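Local coordinates for light Chain (Clostridium botulinum, PDB 6BVD), which is the zinc metalloprotease domain of a mosaic botulinum neurotoxin and probably cleaves a neuronal SNARE protein, at residues A[78-81]-A[85-88]; A[49-54]-A[162-167]; A[34-39]-A[156-161]; A[38-41]-A[45-48]. All coordinates share one frame; numbering follows the deposited sequence.

Interaction 1: residues A[78-81]-A[85-88]; sequences NYLS and EKNK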
loop_
_atom_site.group_PDB
_atom_site.type_symbol
_atom_site.label_atom_id
_atom_site.label_comp_id
_atom_site.label_asym_id
_atom_site.label_seq_id
_atom_site.Cartn_x
_atom_site.Cartn_y
_atom_site.Cartn_z
ATOM N N ASN A 78 -22.785 -18.596 -9.598
ATOM C CA ASN A 78 -23.067 -17.165 -9.604
ATOM C C ASN A 78 -21.867 -16.280 -9.263
ATOM O O ASN A 78 -21.945 -15.064 -9.399
ATOM C CB ASN A 78 -24.212 -16.854 -8.641
ATOM C CG ASN A 78 -25.538 -17.359 -9.143
ATOM O OD1 ASN A 78 -25.855 -17.231 -10.324
ATOM N ND2 ASN A 78 -26.331 -17.919 -8.249
ATOM N N TYR A 79 -20.753 -16.877 -8.848
ATOM C CA TYR A 79 -19.550 -16.086 -8.583
ATOM C C TYR A 79 -19.122 -15.357 -9.863
ATOM O O TYR A 79 -19.068 -15.970 -10.932
ATOM C CB TYR A 79 -18.405 -16.970 -8.074
ATOM C CG TYR A 79 -17.181 -16.188 -7.652
ATOM C CD1 TYR A 79 -17.264 -15.273 -6.623
ATOM C CD2 TYR A 79 -15.940 -16.369 -8.279
ATOM C CE1 TYR A 79 -16.161 -14.550 -6.219
ATOM C CE2 TYR A 79 -14.818 -15.643 -7.874
ATOM C CZ TYR A 79 -14.946 -14.733 -6.851
ATOM O OH TYR A 79 -13.884 -13.993 -6.402
ATOM N N LEU A 80 -18.859 -14.054 -9.734
ATOM C CA LEU A 80 -18.478 -13.140 -10.824
ATOM C C LEU A 80 -19.556 -12.949 -11.900
ATOM O O LEU A 80 -19.230 -12.625 -13.027
ATOM C CB LEU A 80 -17.174 -13.576 -11.504
ATOM C CG LEU A 80 -15.878 -13.548 -10.685
ATOM C CD1 LEU A 80 -14.736 -14.032 -11.512
ATOM C CD2 LEU A 80 -15.578 -12.146 -10.188
ATOM N N SER A 81 -20.824 -13.091 -11.539
ATOM C CA SER A 81 -21.916 -12.865 -12.486
ATOM C C SER A 81 -22.316 -11.387 -12.569
ATOM O O SER A 81 -22.940 -10.976 -13.533
ATOM C CB SER A 81 -23.129 -13.723 -12.122
ATOM O OG SER A 81 -23.676 -13.348 -10.867
ATOM N N GLU A 85 -19.164 -7.517 -8.464
ATOM C CA GLU A 85 -18.207 -8.538 -8.051
ATOM C C GLU A 85 -16.989 -8.635 -8.996
ATOM O O GLU A 85 -15.898 -8.987 -8.555
ATOM C CB GLU A 85 -18.885 -9.906 -7.921
ATOM C CG GLU A 85 -18.051 -10.876 -7.055
ATOM C CD GLU A 85 -18.829 -12.090 -6.557
ATOM O OE1 GLU A 85 -19.629 -12.666 -7.326
ATOM O OE2 GLU A 85 -18.655 -12.440 -5.362
ATOM N N LYS A 86 -17.154 -8.339 -10.286
ATOM C CA LYS A 86 -15.990 -8.300 -11.175
ATOM C C LYS A 86 -15.030 -7.177 -10.731
ATOM O O LYS A 86 -13.795 -7.324 -10.764
ATOM C CB LYS A 86 -16.432 -8.102 -12.643
ATOM C CG LYS A 86 -17.267 -9.261 -13.152
ATOM C CD LYS A 86 -17.570 -9.068 -14.673
ATOM C CE LYS A 86 -18.344 -10.216 -15.309
ATOM N NZ LYS A 86 -19.781 -10.270 -14.953
ATOM N N ASN A 87 -15.604 -6.057 -10.300
ATOM C CA ASN A 87 -14.789 -4.944 -9.846
ATOM C C ASN A 87 -14.059 -5.300 -8.546
ATOM O O ASN A 87 -12.909 -4.935 -8.350
ATOM C CB ASN A 87 -15.638 -3.694 -9.655
ATOM C CG ASN A 87 -14.804 -2.500 -9.220
ATOM O OD1 ASN A 87 -13.972 -2.005 -9.980
ATOM N ND2 ASN A 87 -14.989 -2.060 -7.987
ATOM N N LYS A 88 -14.743 -6.015 -7.664
ATOM C CA LYS A 88 -14.126 -6.429 -6.418
ATOM C C LYS A 88 -12.920 -7.323 -6.718
ATOM O O LYS A 88 -11.843 -7.113 -6.163
ATOM C CB LYS A 88 -15.139 -7.156 -5.527
ATOM C CG LYS A 88 -14.633 -7.331 -4.100
ATOM C CD LYS A 88 -15.448 -8.348 -3.324
ATOM C CE LYS A 88 -14.919 -8.489 -1.893
ATOM N NZ LYS A 88 -15.706 -9.488 -1.124
#
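Glu85, near the start of helix 83-100, extends its side chain to Tyr79 and Leu80 of the preceding loop. Its CG stands anti to the backbone N (chi1 -161°), and the chain then runs extended toward the loop. Beyond CB, the CG methylene passes Leu80 CD2 at 4.2 Å. CD reaches the Tyr79 ring, 3.5 Å from CD1. There the carboxylate divides its work. OE1 accepts the backbone N-H of Leu80 in a bond of 2.9 Å, the donor coming from above the carboxylate plane, while OE2 lies 3.4 Å from Tyr79 CE1, approaching the ring obliquely. Residues 78-81 form a type II beta turn with Leu80 at its third position, where phi is positive (64°). Asn78 O grips the turn with two donors, Ser81 N at 3.1 Å and Ser81 OG at 2.8 Å, the hydroxyl lying in the carbonyl plane on a lone pair. The Leu80 carbonyl is claimed by Lys86, whose ammonium NZ donates to Leu80 O over 3.1 Å from above the carbonyl plane. A bend at the last torsion of the lysine (chi4 74°) turns NZ to that oxygen. The Leu80 side chain completes the packing, with CD2 3.6 Å from the backbone O of Glu85 and CG over one face of the Tyr79 ring, offset toward its rim. Tyr79 OH is held by Glu200, and Lys86 also packs on Glu50 and Tyr12.

Interaction 2: residues A[49-54]-A[162-167]; sequences PERYRL and PDLTTN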
loop_
_atom_site.group_PDB
_atom_site.type_symbol
_atom_site.label_atom_id
_atom_site.label_comp_id
_atom_site.label_asym_id
_atom_site.label_seq_id
_atom_site.Cartn_x
_atom_site.Cartn_y
_atom_site.Cartn_z
ATOM N N PRO A 49 -11.666 -10.215 -15.719
ATOM C CA PRO A 49 -12.225 -10.645 -14.422
ATOM C C PRO A 49 -13.580 -11.339 -14.567
ATOM O O PRO A 49 -14.593 -10.883 -14.054
ATOM C CB PRO A 49 -12.339 -9.338 -13.652
ATOM C CG PRO A 49 -12.689 -8.326 -14.754
ATOM C CD PRO A 49 -11.897 -8.777 -15.974
ATOM N N GLU A 50 -13.582 -12.436 -15.315
ATOM C CA GLU A 50 -14.750 -13.240 -15.564
ATOM C C GLU A 50 -14.423 -14.703 -15.345
ATOM O O GLU A 50 -13.240 -15.094 -15.424
ATOM C CB GLU A 50 -15.272 -13.042 -17.015
ATOM C CG GLU A 50 -15.588 -11.585 -17.364
ATOM C CD GLU A 50 -16.176 -11.411 -18.739
ATOM O OE1 GLU A 50 -16.915 -12.323 -19.181
ATOM O OE2 GLU A 50 -15.922 -10.352 -19.373
ATOM N N ARG A 51 -15.460 -15.523 -15.173
ATOM C CA ARG A 51 -15.275 -16.979 -15.082
ATOM C C ARG A 51 -14.688 -17.544 -16.362
ATOM O O ARG A 51 -15.078 -17.158 -17.496
ATOM C CB ARG A 51 -16.589 -17.712 -14.756
ATOM C CG ARG A 51 -17.295 -17.265 -13.488
ATOM C CD ARG A 51 -16.568 -17.694 -12.200
ATOM N NE ARG A 51 -16.603 -19.148 -11.947
ATOM C CZ ARG A 51 -17.596 -19.767 -11.301
ATOM N NH1 ARG A 51 -18.650 -19.067 -10.871
ATOM N NH2 ARG A 51 -17.538 -21.093 -11.075
ATOM N N TYR A 52 -13.734 -18.453 -16.196
ATOM C CA TYR A 52 -13.154 -19.162 -17.325
ATOM C C TYR A 52 -14.126 -20.236 -17.807
ATOM O O TYR A 52 -14.512 -21.117 -17.024
ATOM C CB TYR A 52 -11.802 -19.791 -16.941
ATOM C CG TYR A 52 -11.068 -20.388 -18.108
ATOM C CD1 TYR A 52 -10.126 -19.654 -18.821
ATOM C CD2 TYR A 52 -11.316 -21.698 -18.500
ATOM C CE1 TYR A 52 -9.457 -20.217 -19.898
ATOM C CE2 TYR A 52 -10.666 -22.264 -19.584
ATOM C CZ TYR A 52 -9.749 -21.528 -20.277
ATOM O OH TYR A 52 -9.109 -22.128 -21.334
ATOM N N ARG A 53 -14.513 -20.175 -19.085
ATOM C CA ARG A 53 -15.509 -21.104 -19.643
ATOM C C ARG A 53 -15.065 -21.852 -20.894
ATOM O O ARG A 53 -15.731 -22.801 -21.320
ATOM C CB ARG A 53 -16.810 -20.362 -19.976
ATOM C CG ARG A 53 -17.379 -19.621 -18.792
ATOM C CD ARG A 53 -18.759 -19.057 -19.071
ATOM N NE ARG A 53 -19.275 -18.388 -17.891
ATOM C CZ ARG A 53 -19.866 -19.008 -16.876
ATOM N NH1 ARG A 53 -20.022 -20.328 -16.896
ATOM N NH2 ARG A 53 -20.290 -18.301 -15.839
ATOM N N LEU A 54 -13.936 -21.474 -21.481
ATOM C CA LEU A 54 -13.593 -22.070 -22.773
ATOM C C LEU A 54 -13.368 -23.601 -22.751
ATOM O O LEU A 54 -12.531 -24.119 -22.001
ATOM C CB LEU A 54 -12.359 -21.393 -23.360
ATOM C CG LEU A 54 -12.041 -22.074 -24.689
ATOM C CD1 LEU A 54 -12.766 -21.380 -25.841
ATOM C CD2 LEU A 54 -10.570 -22.114 -24.910
ATOM N N PRO A 162 -15.192 -23.912 -13.017
ATOM C CA PRO A 162 -16.244 -24.467 -12.150
ATOM C C PRO A 162 -15.885 -24.530 -10.674
ATOM O O PRO A 162 -16.709 -24.124 -9.859
ATOM C CB PRO A 162 -16.461 -25.876 -12.726
ATOM C CG PRO A 162 -16.234 -25.671 -14.202
ATOM C CD PRO A 162 -15.051 -24.700 -14.265
ATOM N N ASP A 163 -14.710 -25.056 -10.350
ATOM C CA ASP A 163 -14.264 -25.175 -8.955
ATOM C C ASP A 163 -13.591 -23.874 -8.506
ATOM O O ASP A 163 -12.491 -23.555 -8.963
ATOM C CB ASP A 163 -13.318 -26.377 -8.805
ATOM C CG ASP A 163 -13.018 -26.729 -7.335
ATOM O OD1 ASP A 163 -13.103 -25.843 -6.440
ATOM O OD2 ASP A 163 -12.714 -27.919 -7.079
ATOM N N LEU A 164 -14.257 -23.133 -7.623
ATOM C CA LEU A 164 -13.741 -21.847 -7.150
ATOM C C LEU A 164 -12.446 -21.954 -6.358
ATOM O O LEU A 164 -11.821 -20.928 -6.117
ATOM C CB LEU A 164 -14.765 -21.124 -6.290
ATOM C CG LEU A 164 -16.111 -20.852 -6.928
ATOM C CD1 LEU A 164 -16.979 -20.123 -5.956
ATOM C CD2 LEU A 164 -15.941 -20.049 -8.210
ATOM N N THR A 165 -12.036 -23.170 -5.967
ATOM C CA THR A 165 -10.793 -23.335 -5.201
ATOM C C THR A 165 -9.599 -23.741 -6.087
ATOM O O THR A 165 -8.456 -23.768 -5.628
ATOM C CB THR A 165 -10.966 -24.405 -4.085
ATOM O OG1 THR A 165 -11.126 -25.690 -4.686
ATOM C CG2 THR A 165 -12.208 -24.133 -3.254
ATOM N N THR A 166 -9.844 -24.010 -7.368
ATOM C CA THR A 166 -8.780 -24.475 -8.254
ATOM C C THR A 166 -8.129 -23.328 -9.040
ATOM O O THR A 166 -8.797 -22.656 -9.814
ATOM C CB THR A 166 -9.322 -25.513 -9.275
ATOM O OG1 THR A 166 -9.956 -26.573 -8.581
ATOM C CG2 THR A 166 -8.209 -26.078 -10.151
ATOM N N ASN A 167 -6.831 -23.111 -8.840
ATOM C CA ASN A 167 -6.059 -22.224 -9.699
ATOM C C ASN A 167 -5.278 -23.058 -10.695
ATOM O O ASN A 167 -4.857 -24.175 -10.365
ATOM C CB ASN A 167 -5.113 -21.371 -8.864
ATOM C CG ASN A 167 -5.825 -20.636 -7.775
ATOM O OD1 ASN A 167 -6.779 -19.884 -8.024
ATOM N ND2 ASN A 167 -5.386 -20.858 -6.543
HETATM O O HOH W 1 -19.101 -23.061 -9.794
#
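A buried arginine that links loops through main-chain carbonyls, Arg51 meets Leu164 and Pro162, tying the loop after strand 45-48 to the one that leads into strand 168-171. Leu164 CD2 sits over the centre of one guanidinium face, 3.5 Å from Arg51 CZ; the methyl covers that face, and the oxygen partners lie round the edge. Two successive bends, chi2 -71° and chi3 -69°, fold the arginine chain compactly and deliver its head to this place. At the edge, a water lying in the guanidinium plane accepts from Arg51 NH2 at 2.8 Å and donates to Pro162 O at 2.6 Å, bridging the loops. Carbonyls beyond the two segments also accept: NE bonds to Pro160 O, NH2 to Gly161 O, and NH1 to Asp76 O and Tyr79 O. This spread of main-chain acceptors probably steadies the buried positive charge. On the other loop, Asp163 OD1 takes Thr165 N at 2.9 Å and Thr165 OG1 at 2.6 Å, both from the same face of the carboxylate, and also receives Tyr74 N. Leu164 projects onto the arginine from a doubly braced loop: the Thr165 N bond makes an Asx turn, and Thr166 N to Asp163 O at 3.1 Å closes a type I beta turn over residues 163-166.

Interaction 3: residues A[34-39]-A[156-161]; sequences TYFKAF and IIWGPG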
loop_
_atom_site.group_PDB
_atom_site.type_symbol
_atom_site.label_atom_id
_atom_site.label_comp_id
_atom_site.label_asym_id
_atom_site.label_seq_id
_atom_site.Cartn_x
_atom_site.Cartn_y
_atom_site.Cartn_z
ATOM N N THR A 34 -15.185 -13.362 -30.373
ATOM C CA THR A 34 -15.735 -12.901 -29.109
ATOM C C THR A 34 -14.725 -12.000 -28.402
ATOM O O THR A 34 -13.574 -12.397 -28.223
ATOM C CB THR A 34 -16.042 -14.090 -28.169
ATOM O OG1 THR A 34 -16.793 -15.077 -28.860
ATOM C CG2 THR A 34 -16.775 -13.643 -26.912
ATOM N N TYR A 35 -15.145 -10.801 -27.998
ATOM C CA TYR A 35 -14.245 -9.858 -27.306
ATOM C C TYR A 35 -14.650 -9.697 -25.856
ATOM O O TYR A 35 -15.812 -9.802 -25.529
ATOM C CB TYR A 35 -14.247 -8.484 -27.987
ATOM C CG TYR A 35 -13.466 -8.436 -29.294
ATOM C CD1 TYR A 35 -12.189 -7.879 -29.344
ATOM C CD2 TYR A 35 -13.991 -8.972 -30.467
ATOM C CE1 TYR A 35 -11.466 -7.827 -30.512
ATOM C CE2 TYR A 35 -13.268 -8.924 -31.656
ATOM C CZ TYR A 35 -12.012 -8.355 -31.678
ATOM O OH TYR A 35 -11.290 -8.316 -32.851
ATOM N N PHE A 36 -13.664 -9.437 -24.998
ATOM C CA PHE A 36 -13.863 -9.285 -23.563
ATOM C C PHE A 36 -13.162 -8.022 -23.085
ATOM O O PHE A 36 -12.025 -7.757 -23.486
ATOM C CB PHE A 36 -13.278 -10.474 -22.777
ATOM C CG PHE A 36 -13.939 -11.803 -23.073
ATOM C CD1 PHE A 36 -14.885 -12.344 -22.209
ATOM C CD2 PHE A 36 -13.563 -12.525 -24.173
ATOM C CE1 PHE A 36 -15.475 -13.571 -22.471
ATOM C CE2 PHE A 36 -14.140 -13.770 -24.456
ATOM C CZ PHE A 36 -15.110 -14.292 -23.618
ATOM N N LYS A 37 -13.806 -7.291 -22.188
ATOM C CA LYS A 37 -13.181 -6.122 -21.558
ATOM C C LYS A 37 -11.999 -6.584 -20.680
ATOM O O LYS A 37 -12.161 -7.453 -19.804
ATOM C CB LYS A 37 -14.209 -5.347 -20.740
ATOM C CG LYS A 37 -13.750 -3.938 -20.372
ATOM C CD LYS A 37 -14.787 -3.183 -19.604
ATOM C CE LYS A 37 -14.367 -1.725 -19.404
ATOM N NZ LYS A 37 -15.441 -0.930 -18.778
ATOM N N ALA A 38 -10.818 -6.033 -20.941
ATOM C CA ALA A 38 -9.575 -6.478 -20.267
ATOM C C ALA A 38 -8.786 -5.315 -19.685
ATOM O O ALA A 38 -8.901 -4.150 -20.169
ATOM C CB ALA A 38 -8.714 -7.282 -21.263
ATOM N N PHE A 39 -7.991 -5.623 -18.639
ATOM C CA PHE A 39 -7.347 -4.612 -17.776
ATOM C C PHE A 39 -5.858 -4.945 -17.632
ATOM O O PHE A 39 -5.501 -6.049 -17.240
ATOM C CB PHE A 39 -8.078 -4.557 -16.413
ATOM C CG PHE A 39 -9.561 -4.281 -16.533
ATOM C CD1 PHE A 39 -10.073 -3.018 -16.299
ATOM C CD2 PHE A 39 -10.440 -5.291 -16.909
ATOM C CE1 PHE A 39 -11.413 -2.768 -16.394
ATOM C CE2 PHE A 39 -11.772 -5.050 -17.047
ATOM C CZ PHE A 39 -12.278 -3.776 -16.787
ATOM N N ILE A 156 -2.494 -13.745 -19.732
ATOM C CA ILE A 156 -3.865 -13.341 -19.517
ATOM C C ILE A 156 -4.420 -14.129 -18.343
ATOM O O ILE A 156 -4.428 -15.371 -18.360
ATOM C CB ILE A 156 -4.727 -13.598 -20.774
ATOM C CG1 ILE A 156 -4.133 -12.832 -21.969
ATOM C CG2 ILE A 156 -6.185 -13.241 -20.485
ATOM C CD1 ILE A 156 -4.809 -13.159 -23.285
ATOM N N ILE A 157 -4.897 -13.406 -17.336
ATOM C CA ILE A 157 -5.447 -13.996 -16.115
ATOM C C ILE A 157 -6.941 -13.889 -16.131
ATOM O O ILE A 157 -7.453 -12.811 -16.355
ATOM C CB ILE A 157 -4.929 -13.293 -14.820
ATOM C CG1 ILE A 157 -3.382 -13.298 -14.760
ATOM C CG2 ILE A 157 -5.570 -13.996 -13.562
ATOM C CD1 ILE A 157 -2.768 -12.400 -13.567
ATOM N N TRP A 158 -7.625 -15.017 -15.943
ATOM C CA TRP A 158 -9.079 -15.101 -15.786
ATOM C C TRP A 158 -9.475 -15.459 -14.347
ATOM O O TRP A 158 -8.673 -16.006 -13.596
ATOM C CB TRP A 158 -9.671 -16.200 -16.672
ATOM C CG TRP A 158 -9.437 -16.080 -18.113
ATOM C CD1 TRP A 158 -8.276 -16.291 -18.775
ATOM C CD2 TRP A 158 -10.436 -15.809 -19.112
ATOM N NE1 TRP A 158 -8.478 -16.121 -20.133
ATOM C CE2 TRP A 158 -9.792 -15.829 -20.354
ATOM C CE3 TRP A 158 -11.796 -15.543 -19.055
ATOM C CZ2 TRP A 158 -10.483 -15.618 -21.569
ATOM C CZ3 TRP A 158 -12.481 -15.290 -20.247
ATOM C CH2 TRP A 158 -11.810 -15.313 -21.481
ATOM N N GLY A 159 -10.745 -15.244 -14.022
ATOM C CA GLY A 159 -11.350 -15.782 -12.807
ATOM C C GLY A 159 -11.458 -17.292 -12.886
ATOM O O GLY A 159 -11.062 -17.877 -13.875
ATOM N N PRO A 160 -11.967 -17.935 -11.828
ATOM C CA PRO A 160 -12.014 -19.403 -11.835
ATOM C C PRO A 160 -12.959 -20.045 -12.838
ATOM O O PRO A 160 -13.941 -19.428 -13.287
ATOM C CB PRO A 160 -12.493 -19.741 -10.418
ATOM C CG PRO A 160 -13.245 -18.532 -9.987
ATOM C CD PRO A 160 -12.481 -17.373 -10.570
ATOM N N GLY A 161 -12.654 -21.301 -13.153
ATOM C CA GLY A 161 -13.618 -22.189 -13.800
ATOM C C GLY A 161 -14.670 -22.687 -12.807
ATOM O O GLY A 161 -15.008 -21.974 -11.849
#
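Phe36 and Trp158 meet as a T-shaped pair, the six-membered ring of the tryptophan driving its edge at the flat face of the phenylalanine. The planes stand 75° apart, and the ring centroids are separated by 5.2 Å. Trp158 CH2 makes the point of contact. It lies 3.9 Å above the Phe36 plane, over the ring centre, and is 4.1 Å from both CZ and CE2 of that ring. Beside it Trp158 CZ3 comes to 4.1 Å from Phe36 CE1, which places two carbons of the indole rim against the same face. In the tryptophan, CG is anti to the carbonyl carbon (chi1 -59°), an orientation that carries the indole across toward strand 36-40 while the backbones remain well apart. Between the two strands runs strand 45-48, and both aromatic side chains also rest on its Ile48. The pair extends at either end into further edge-to-face contacts, Phe36 with Tyr29 and Trp158 with Tyr52, forming a small aromatic cluster. The contact is wholly between the two rings and apolar. Spanning strand 45-48, it joins strands 36-40 and 155-158, next but one to each other in the mixed beta sheet of this protease domain, as a T-shaped aromatic pair.

Interaction 4: residues A[38-41]-A[45-48]; sequences AFQI and VWII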
loop_
_atom_site.group_PDB
_atom_site.type_symbol
_atom_site.label_atom_id
_atom_site.label_comp_id
_atom_site.label_asym_id
_atom_site.label_seq_id
_atom_site.Cartn_x
_atom_site.Cartn_y
_atom_site.Cartn_z
ATOM N N ALA A 38 -10.818 -6.033 -20.941
ATOM C CA ALA A 38 -9.575 -6.478 -20.267
ATOM C C ALA A 38 -8.786 -5.315 -19.685
ATOM O O ALA A 38 -8.901 -4.150 -20.169
ATOM C CB ALA A 38 -8.714 -7.282 -21.263
ATOM N N PHE A 39 -7.991 -5.623 -18.639
ATOM C CA PHE A 39 -7.347 -4.612 -17.776
ATOM C C PHE A 39 -5.858 -4.945 -17.632
ATOM O O PHE A 39 -5.501 -6.049 -17.240
ATOM C CB PHE A 39 -8.078 -4.557 -16.413
ATOM C CG PHE A 39 -9.561 -4.281 -16.533
ATOM C CD1 PHE A 39 -10.073 -3.018 -16.299
ATOM C CD2 PHE A 39 -10.440 -5.291 -16.909
ATOM C CE1 PHE A 39 -11.413 -2.768 -16.394
ATOM C CE2 PHE A 39 -11.772 -5.050 -17.047
ATOM C CZ PHE A 39 -12.278 -3.776 -16.787
ATOM N N GLN A 40 -4.987 -4.032 -18.051
ATOM C CA GLN A 40 -3.565 -4.318 -18.107
ATOM C C GLN A 40 -2.964 -3.956 -16.762
ATOM O O GLN A 40 -2.620 -2.803 -16.508
ATOM C CB GLN A 40 -2.824 -3.545 -19.220
ATOM C CG GLN A 40 -1.494 -4.206 -19.543
ATOM C CD GLN A 40 -0.702 -3.546 -20.640
ATOM O OE1 GLN A 40 0.366 -4.038 -21.010
ATOM N NE2 GLN A 40 -1.217 -2.438 -21.187
ATOM N N ILE A 41 -2.882 -4.953 -15.895
ATOM C CA ILE A 41 -2.410 -4.733 -14.516
ATOM C C ILE A 41 -0.939 -4.328 -14.468
ATOM O O ILE A 41 -0.494 -3.582 -13.552
ATOM C CB ILE A 41 -2.714 -6.056 -13.657
ATOM C CG1 ILE A 41 -2.277 -5.853 -12.201
ATOM C CG2 ILE A 41 -2.080 -7.260 -14.295
ATOM C CD1 ILE A 41 -3.266 -5.081 -11.428
ATOM N N VAL A 45 0.623 -7.933 -19.083
ATOM C CA VAL A 45 -0.249 -8.826 -18.304
ATOM C C VAL A 45 -1.655 -8.248 -18.288
ATOM O O VAL A 45 -1.891 -7.106 -17.840
ATOM C CB VAL A 45 0.256 -9.022 -16.824
ATOM C CG1 VAL A 45 -0.612 -10.027 -16.098
ATOM C CG2 VAL A 45 1.683 -9.494 -16.808
ATOM N N TRP A 46 -2.601 -9.038 -18.771
ATOM C CA TRP A 46 -3.992 -8.598 -18.847
ATOM C C TRP A 46 -4.840 -9.416 -17.935
ATOM O O TRP A 46 -4.646 -10.634 -17.829
ATOM C CB TRP A 46 -4.543 -8.734 -20.300
ATOM C CG TRP A 46 -3.879 -7.769 -21.204
ATOM C CD1 TRP A 46 -2.709 -7.945 -21.852
ATOM C CD2 TRP A 46 -4.326 -6.430 -21.503
ATOM N NE1 TRP A 46 -2.396 -6.792 -22.566
ATOM C CE2 TRP A 46 -3.370 -5.853 -22.362
ATOM C CE3 TRP A 46 -5.446 -5.673 -21.132
ATOM C CZ2 TRP A 46 -3.510 -4.538 -22.889
ATOM C CZ3 TRP A 46 -5.583 -4.353 -21.646
ATOM C CH2 TRP A 46 -4.606 -3.808 -22.501
ATOM N N ILE A 47 -5.800 -8.763 -17.297
ATOM C CA ILE A 47 -6.812 -9.483 -16.531
ATOM C C ILE A 47 -8.189 -9.399 -17.176
ATOM O O ILE A 47 -8.666 -8.298 -17.507
ATOM C CB ILE A 47 -6.907 -8.939 -15.085
ATOM C CG1 ILE A 47 -5.539 -9.036 -14.413
ATOM C CG2 ILE A 47 -8.025 -9.668 -14.279
ATOM C CD1 ILE A 47 -5.451 -8.373 -13.061
ATOM N N ILE A 48 -8.830 -10.562 -17.349
ATOM C CA ILE A 48 -10.244 -10.586 -17.676
ATOM C C ILE A 48 -11.025 -11.118 -16.476
ATOM O O ILE A 48 -11.062 -12.325 -16.233
ATOM C CB ILE A 48 -10.536 -11.440 -18.919
ATOM C CG1 ILE A 48 -9.716 -10.926 -20.116
ATOM C CG2 ILE A 48 -12.062 -11.471 -19.193
ATOM C CD1 ILE A 48 -9.774 -11.815 -21.364
#
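Ile41, Val45 and Ile47 make the apolar centre where the two strands come together. Ile47 CD1 presses against Ile41 CB at 3.6 Å, and Ile41 CG2 lies 3.6 Å from Val45 CG1, the isoleucine and valine side by side and pointing the same way. Helix 83-100 backs this cluster, with Met93 on Ile47, and Ile94 and Phe97 on Ile41. Phe39, on the same face of the sheet as Ile47, turns the edge of its ring to Ile47 O and packs on Leu90 of that helix. The strands are the two arms of a beta hairpin, 36-40 and 45-48, running antiparallel at 148°. Phe39 and Ile47 form its hydrogen-bonded pair: Ile47 N donates to Phe39 O at 2.7 Å, and Phe39 N to Ile47 O at 3.0 Å. Toward the turn, Ile41 N gives Val45 O a weak, bent bond of 3.1 Å, where the chain rounds a corner after strand 36-40. On the other face Ala38 CB touches Trp46 CE3 at 3.6 Å. Alongside, Gln40 lays its aliphatic chain over the indole. Its CB makes a CH-pi contact 3.6 Å from the centroid of the Trp46 six-membered ring, almost on the ring normal. With CG anti to the backbone N (chi1 -161°) and the chain extended beyond it, the amide continues across the ring and stacks on it, planes 13° apart. At the polar edge Gln40 OE1 accepts from Asn44 N in the hairpin turn, while NE2 has a weak bond to Asn19 O.

Interactions 3 and 4 lie in one sheet, their centres about 8 Å apart, and share Ala38 and Phe39. Strand 45-48 joins them through Ile157 N to Trp46 O and Ile157 O to Ile48 N, each 2.8 Å. Arg51 of interaction 2 then gathers the rest. Its NH2 reaches Gly161 O of segment 156-161 at 2.8 Å, and its NH1 reaches Tyr79 O in the turn of interaction 1 at 3.1 Å. Interactions 1 and 4 do not touch, yet helix 83-100 supplies residues 85-88 and packs on interaction 4 through Leu90, Met93, Ile94 and Phe97. Toward the active site, Asn167 of interaction 2 packs on Glu229, which falls between the zinc ligands His228 and His232 in the sequence of helix 222-237.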